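NADA (Neisseria meningitidis, PDB 4CJD) forms a trimeric adhesin on the meningococcal surface that adheres to human epithelial cells and induces their uptake of the bacterium. Local coordinates at the interface of chains A and B. Numbering follows the deposited sequence. Chains: chain A/B, NADA.

The interface of chains A and B. Residues chain A 19-20, 23, 27; chain B 20, 23-24, 27.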
loop_
_atom_site.group_PDB
_atom_site.type_symbol
_atom_site.label_atom_id
_atom_site.label_comp_id
_atom_site.label_asym_id
_atom_site.label_seq_id
_atom_site.Cartn_x
_atom_site.Cartn_y
_atom_site.Cartn_z
ATOM N N GLY A 19 33.600 -10.244 -27.034
ATOM C CA GLY A 19 32.621 -9.245 -26.624
ATOM C C GLY A 19 31.204 -9.814 -26.546
ATOM O O GLY A 19 30.437 -9.570 -25.581
ATOM N N VAL A 20 30.846 -10.580 -27.573
ATOM C CA VAL A 20 29.548 -11.276 -27.607
ATOM C C VAL A 20 29.359 -12.183 -26.388
ATOM O O VAL A 20 28.314 -12.172 -25.724
ATOM C CB VAL A 20 29.391 -12.151 -28.900
ATOM C CG1 VAL A 20 28.287 -13.175 -28.724
ATOM C CG2 VAL A 20 29.108 -11.302 -30.087
ATOM N N ASN A 23 28.611 -10.061 -23.238
ATOM C CA ASN A 23 27.233 -9.586 -23.241
ATOM C C ASN A 23 26.255 -10.706 -22.991
ATOM O O ASN A 23 25.242 -10.540 -22.284
ATOM C CB ASN A 23 26.914 -8.902 -24.574
ATOM C CG ASN A 23 27.639 -7.571 -24.719
ATOM O OD1 ASN A 23 28.152 -7.055 -23.756
ATOM N ND2 ASN A 23 27.695 -7.042 -25.918
ATOM N N ILE A 27 23.555 -10.928 -20.016
ATOM C CA ILE A 27 22.114 -11.143 -20.217
ATOM C C ILE A 27 21.580 -12.393 -19.522
ATOM O O ILE A 27 20.473 -12.399 -18.931
ATOM C CB ILE A 27 21.794 -11.194 -21.735
ATOM C CG1 ILE A 27 21.943 -9.786 -22.343
ATOM C CG2 ILE A 27 20.338 -11.738 -22.037
ATOM C CD1 ILE A 27 22.067 -9.830 -23.900
ATOM N N VAL B 20 28.483 -5.543 -31.332
ATOM C CA VAL B 20 28.863 -5.789 -29.929
ATOM C C VAL B 20 28.950 -4.487 -29.129
ATOM O O VAL B 20 28.417 -4.369 -28.018
ATOM C CB VAL B 20 30.245 -6.525 -29.823
ATOM C CG1 VAL B 20 30.822 -6.383 -28.427
ATOM C CG2 VAL B 20 30.110 -7.965 -30.169
ATOM N N ASN B 23 25.401 -3.140 -28.368
ATOM C CA ASN B 23 24.774 -3.895 -27.290
ATOM C C ASN B 23 25.413 -3.602 -25.957
ATOM O O ASN B 23 24.733 -3.503 -24.917
ATOM C CB ASN B 23 24.847 -5.396 -27.586
ATOM C CG ASN B 23 23.934 -5.796 -28.737
ATOM O OD1 ASN B 23 23.086 -5.032 -29.127
ATOM N ND2 ASN B 23 24.131 -6.973 -29.282
ATOM N N THR B 24 26.736 -3.468 -25.957
ATOM C CA THR B 24 27.443 -3.124 -24.711
ATOM C C THR B 24 26.994 -1.746 -24.185
ATOM O O THR B 24 26.732 -1.587 -22.980
ATOM C CB THR B 24 28.984 -3.196 -24.958
ATOM O OG1 THR B 24 29.286 -4.517 -25.409
ATOM C CG2 THR B 24 29.806 -2.857 -23.693
ATOM N N ILE B 27 23.584 -2.169 -22.671
ATOM C CA ILE B 27 23.625 -2.813 -21.350
ATOM C C ILE B 27 24.215 -1.926 -20.256
ATOM O O ILE B 27 23.723 -1.885 -19.102
ATOM C CB ILE B 27 24.410 -4.150 -21.439
ATOM C CG1 ILE B 27 23.578 -5.187 -22.218
ATOM C CG2 ILE B 27 24.777 -4.742 -20.016
ATOM C CD1 ILE B 27 24.452 -6.382 -22.720
HETATM O O HOH W 1 31.175 -6.784 -24.272
#
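Helix 9-28 of chain A packs alongside helix 9-28 of chain B in the N-terminal helical part of the head domain, ahead of the 64-113 coiled coil, near the N-terminal tip of this homotrimeric autotransporter. A:Asn23 hides more surface than any other residue here (62 Å²) and reaches across to B:Thr24 on the neighbouring helix. CG of A:Asn23 lies anti to its own carbonyl carbon (chi1 -70°), which sends the carboxamide over towards chain B. There ND2, the amide nitrogen, donates to the hydroxyl OG1 of B:Thr24 at 3.0 Å; the acceptor lies in the amide plane and the angle at the hydrogen is 153°. The same hydroxyl turns back along its own helix and donates to the carbonyl O of B:Val20 at 2.8 Å, approaching from above the carbonyl plane. The B:Thr24 hydroxyl is thus held as acceptor from one chain and donor within the other, which should fix its rotation. A water adds a further link, lying 3.1 Å from the carboxamide oxygen OD1 of A:Asn23 and also bridging to the carbonyl O of A:Gly19 and to OG1 of B:Thr24. Apolar groups flank this polar bridge along the helices. One helical turn further on, the CD1 tip of B:Ile27 lies over one face of the A:Asn23 carboxamide, 3.9 Å from CG. Towards the N-terminal end, B:Val20 spreads its two methyls over chain A: CG1 lies 3.8 Å from CA of A:Gly19, where the bare backbone forms the contact surface, while CG2 meets CG2 of A:Val20 tip to tip at a snug 3.5 Å. The two valine side chains cross at about a right angle.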